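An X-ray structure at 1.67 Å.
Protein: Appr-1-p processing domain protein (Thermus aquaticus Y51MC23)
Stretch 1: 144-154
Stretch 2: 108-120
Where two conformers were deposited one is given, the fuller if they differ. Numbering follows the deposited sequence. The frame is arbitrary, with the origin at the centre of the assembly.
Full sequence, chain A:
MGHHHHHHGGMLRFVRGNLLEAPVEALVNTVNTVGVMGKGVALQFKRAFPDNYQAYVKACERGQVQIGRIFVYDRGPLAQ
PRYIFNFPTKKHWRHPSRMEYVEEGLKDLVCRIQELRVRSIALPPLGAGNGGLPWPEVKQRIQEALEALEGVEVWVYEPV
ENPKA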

# COMPACT_ATOMS: atom_id res chain seq x y z
N GLU A 144 9.64 -11.61 3.77
CA GLU A 144 11.04 -11.20 3.81
C GLU A 144 11.19 -9.74 4.21
O GLU A 144 12.04 -9.39 5.05
CB GLU A 144 11.68 -11.37 2.45
CG GLU A 144 12.04 -12.79 2.12
CD GLU A 144 13.07 -12.86 1.00
OE1 GLU A 144 14.19 -13.35 1.27
OE2 GLU A 144 12.76 -12.38 -0.12
N ALA A 145 10.40 -8.88 3.58
CA ALA A 145 10.48 -7.44 3.86
C ALA A 145 9.97 -7.05 5.26
O ALA A 145 10.58 -6.23 5.95
CB ALA A 145 9.75 -6.65 2.78
N LEU A 146 8.87 -7.65 5.69
CA LEU A 146 8.06 -7.05 6.77
C LEU A 146 8.03 -7.87 8.05
O LEU A 146 7.27 -7.56 8.97
CB LEU A 146 6.63 -6.84 6.29
CG LEU A 146 6.38 -5.95 5.10
CD1 LEU A 146 4.89 -5.70 4.95
CD2 LEU A 146 7.13 -4.63 5.22
N GLU A 147 8.87 -8.90 8.12
CA GLU A 147 9.14 -9.54 9.41
C GLU A 147 10.41 -8.94 10.07
O GLU A 147 10.65 -9.15 11.26
CB GLU A 147 9.23 -11.06 9.23
CG GLU A 147 7.87 -11.70 8.97
CD GLU A 147 7.94 -13.19 8.63
OE1 GLU A 147 9.07 -13.74 8.59
OE2 GLU A 147 6.87 -13.81 8.39
N ALA A 148 11.14 -8.10 9.31
CA ALA A 148 12.26 -7.32 9.86
C ALA A 148 11.82 -5.92 10.38
O ALA A 148 12.61 -4.96 10.35
CB ALA A 148 13.35 -7.17 8.81
N LEU A 149 10.57 -5.82 10.84
CA LEU A 149 10.05 -4.61 11.47
C LEU A 149 9.76 -4.90 12.93
O LEU A 149 8.72 -5.55 13.28
CB LEU A 149 8.75 -4.18 10.82
CG LEU A 149 8.83 -3.66 9.38
CD1 LEU A 149 7.44 -3.30 8.96
CD2 LEU A 149 9.75 -2.44 9.31
N GLU A 150 10.54 -4.28 13.79
CA GLU A 150 10.38 -4.41 15.23
C GLU A 150 9.21 -3.57 15.70
O GLU A 150 9.18 -2.37 15.44
CB GLU A 150 11.66 -3.92 15.95
CG GLU A 150 11.55 -3.84 17.48
CD GLU A 150 11.00 -2.50 18.03
OE1 GLU A 150 11.22 -1.43 17.39
OE2 GLU A 150 10.35 -2.51 19.11
N GLY A 151 8.27 -4.18 16.40
CA GLY A 151 7.21 -3.43 17.06
C GLY A 151 6.01 -3.06 16.18
O GLY A 151 5.12 -2.33 16.61
N VAL A 152 6.00 -3.56 14.95
CA VAL A 152 4.94 -3.19 14.02
C VAL A 152 4.02 -4.36 13.76
O VAL A 152 4.49 -5.46 13.41
CB VAL A 152 5.53 -2.74 12.67
CG1 VAL A 152 4.41 -2.29 11.75
CG2 VAL A 152 6.53 -1.61 12.89
N GLU A 153 2.73 -4.15 13.97
CA GLU A 153 1.71 -5.18 13.64
C GLU A 153 1.28 -5.02 12.20
O GLU A 153 0.85 -3.94 11.86
CB GLU A 153 0.52 -5.03 14.55
CG GLU A 153 0.92 -5.13 16.00
CD GLU A 153 -0.22 -5.48 16.93
OE1 GLU A 153 -1.39 -5.15 16.58
OE2 GLU A 153 0.06 -6.09 18.00
N VAL A 154 1.56 -6.02 11.35
CA VAL A 154 1.29 -5.97 9.92
C VAL A 154 0.20 -6.97 9.57
O VAL A 154 0.29 -8.16 9.92
CB VAL A 154 2.52 -6.38 9.09
CG1 VAL A 154 2.26 -6.16 7.62
CG2 VAL A 154 3.75 -5.63 9.55
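Stretch 2 (108-120) DLVCRIQELRVRS

Leu149 is the apolar centre of the contact. Its CA-to-CB bond points toward stretch 2, and it holds the m, t rotamer: Leu149 CD1 lies 3.7 Å from Ile113 CD1, and Leu149 CD2 lies 3.8 Å from Val110 CG1 and 3.6 Å from Gln114 NE2. One leucine thus spans Val110 and Ile113, three residues apart, close to one turn of the helix that enters at Asp108 and carries Leu109, Val110 and Ile113, and reaches Gln114 at the rim. Earlier in stretch 1, Leu146 extends the same seam back along that helix, with CD2 3.7 Å from Val110 CG2 and CD1 4.1 Å from Leu109 CD2. Later in it, Val152 places CG2 4.0 Å from Ile113 CG2. The order of partners, from Leu109 and Val110 to Ile113 and on to Arg119 and Ser120, shows the two stretches running the same way.

Both chains turn between the apolar seam and the strand pairing. Stretch 2 leaves its helix through a Schellman motif, Arg117 taking positive phi while Val118 N bonds back to Ile113 O at 3.0 Å. Stretch 1 makes a type II turn from Leu149 to Val152, with Gly151 at phi 84°, a value that favours glycine; an ideal CB there would sit 3.0 Å from Arg119 NH2, a clash.

Beyond the turns the backbones meet as parallel strands. Glu153 N donates to Arg119 O at 3.0 Å, nearly straight at 166°, and Ser120 CA approaches Glu153 O at 3.2 Å in a CA-H...O contact. Glu153 and Ser120 share one face of the sheet, their CB atoms 4.3 Å apart.

At the polar edge, Arg119 starts with its CA-to-CB bond pointing away, but three successive m torsions fold it back. Its NE and NH2 both donate to Gly151 O, at 3.1 and 3.0 Å, so the guanidinium edge grips the turn's carbonyl.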

# COMPACT_ATOMS: atom_id res chain seq x y z
N ASP A 108 10.59 0.38 0.09
CA ASP A 108 10.21 1.72 0.48
C ASP A 108 9.14 1.72 1.54
O ASP A 108 9.02 2.66 2.31
CB ASP A 108 9.75 2.55 -0.69
CG ASP A 108 9.91 4.04 -0.44
OD1 ASP A 108 10.97 4.43 0.11
OD2 ASP A 108 8.96 4.79 -0.66
N LEU A 109 8.35 0.67 1.55
CA LEU A 109 7.32 0.52 2.60
C LEU A 109 7.96 0.45 3.98
O LEU A 109 7.52 1.14 4.92
CB LEU A 109 6.50 -0.71 2.33
CG LEU A 109 5.36 -1.00 3.32
CD1 LEU A 109 4.43 0.18 3.43
CD2 LEU A 109 4.63 -2.22 2.82
N VAL A 110 9.00 -0.34 4.10
CA VAL A 110 9.78 -0.41 5.32
C VAL A 110 10.31 0.97 5.66
O VAL A 110 10.13 1.44 6.82
CB VAL A 110 10.91 -1.41 5.22
CG1 VAL A 110 11.90 -1.29 6.38
CG2 VAL A 110 10.32 -2.80 5.14
N CYS A 111 10.90 1.66 4.69
CA CYS A 111 11.41 3.03 4.90
C CYS A 111 10.35 3.96 5.48
O CYS A 111 10.61 4.68 6.46
CB CYS A 111 11.91 3.62 3.60
SG CYS A 111 13.35 2.74 2.99
N ARG A 112 9.15 3.98 4.91
CA ARG A 112 8.13 4.95 5.33
C ARG A 112 7.57 4.59 6.69
O ARG A 112 7.26 5.47 7.49
CB ARG A 112 6.96 5.02 4.36
CG ARG A 112 7.17 5.81 3.08
CD ARG A 112 8.21 6.90 3.10
NE ARG A 112 7.77 8.14 3.73
CZ ARG A 112 6.98 9.06 3.16
NH1 ARG A 112 6.70 8.96 1.88
NH2 ARG A 112 6.53 10.10 3.86
N ILE A 113 7.40 3.29 6.94
CA ILE A 113 6.93 2.81 8.28
C ILE A 113 7.90 3.32 9.34
O ILE A 113 7.48 3.91 10.40
CB ILE A 113 6.82 1.27 8.26
CG1 ILE A 113 5.62 0.86 7.39
CG2 ILE A 113 6.76 0.73 9.69
CD1 ILE A 113 5.58 -0.63 7.17
N GLN A 114 9.19 3.15 9.08
CA GLN A 114 10.22 3.57 10.05
C GLN A 114 10.28 5.06 10.21
O GLN A 114 10.32 5.53 11.38
CB GLN A 114 11.54 2.86 9.71
CG GLN A 114 11.30 1.37 9.98
CD GLN A 114 12.50 0.47 10.01
OE1 GLN A 114 13.48 0.68 9.29
NE2 GLN A 114 12.41 -0.60 10.86
N GLU A 115 10.25 5.81 9.11
CA GLU A 115 10.30 7.30 9.11
C GLU A 115 9.18 7.88 9.96
O GLU A 115 9.41 8.81 10.76
CB GLU A 115 10.16 7.89 7.70
CG GLU A 115 11.40 7.78 6.82
CD GLU A 115 11.18 8.05 5.36
OE1 GLU A 115 10.02 8.27 4.89
OE2 GLU A 115 12.14 7.86 4.58
N LEU A 116 7.99 7.30 9.80
CA LEU A 116 6.79 7.81 10.39
C LEU A 116 6.47 7.14 11.73
O LEU A 116 5.51 7.55 12.38
CB LEU A 116 5.61 7.68 9.44
CG LEU A 116 5.71 8.56 8.19
CD1 LEU A 116 4.74 8.14 7.12
CD2 LEU A 116 5.52 10.03 8.58
N ARG A 117 7.31 6.19 12.17
CA ARG A 117 7.12 5.47 13.44
C ARG A 117 5.70 4.87 13.49
O ARG A 117 5.04 4.84 14.54
CB ARG A 117 7.43 6.38 14.64
CG ARG A 117 8.72 7.19 14.42
CD ARG A 117 8.94 8.28 15.44
NE ARG A 117 10.14 9.05 15.09
CZ ARG A 117 10.61 10.09 15.77
NH1 ARG A 117 9.98 10.54 16.88
NH2 ARG A 117 11.74 10.69 15.37
N VAL A 118 5.29 4.32 12.36
CA VAL A 118 3.99 3.62 12.28
C VAL A 118 4.04 2.30 13.02
O VAL A 118 5.02 1.56 12.90
CB VAL A 118 3.63 3.38 10.79
CG1 VAL A 118 2.50 2.39 10.64
CG2 VAL A 118 3.28 4.70 10.17
N ARG A 119 3.01 2.02 13.86
CA ARG A 119 3.04 0.84 14.72
C ARG A 119 2.07 -0.24 14.25
O ARG A 119 2.09 -1.35 14.77
CB ARG A 119 2.69 1.21 16.17
CG ARG A 119 3.53 2.31 16.75
CD ARG A 119 5.01 1.96 16.76
NE ARG A 119 5.28 0.67 17.40
CZ ARG A 119 5.36 0.43 18.71
NH1 ARG A 119 5.20 1.39 19.64
NH2 ARG A 119 5.61 -0.81 19.13
N SER A 120 1.18 0.10 13.32
CA SER A 120 0.29 -0.92 12.74
C SER A 120 -0.10 -0.50 11.35
O SER A 120 -0.29 0.68 11.08
CB SER A 120 -0.95 -1.13 13.61
OG SER A 120 -1.63 0.08 13.78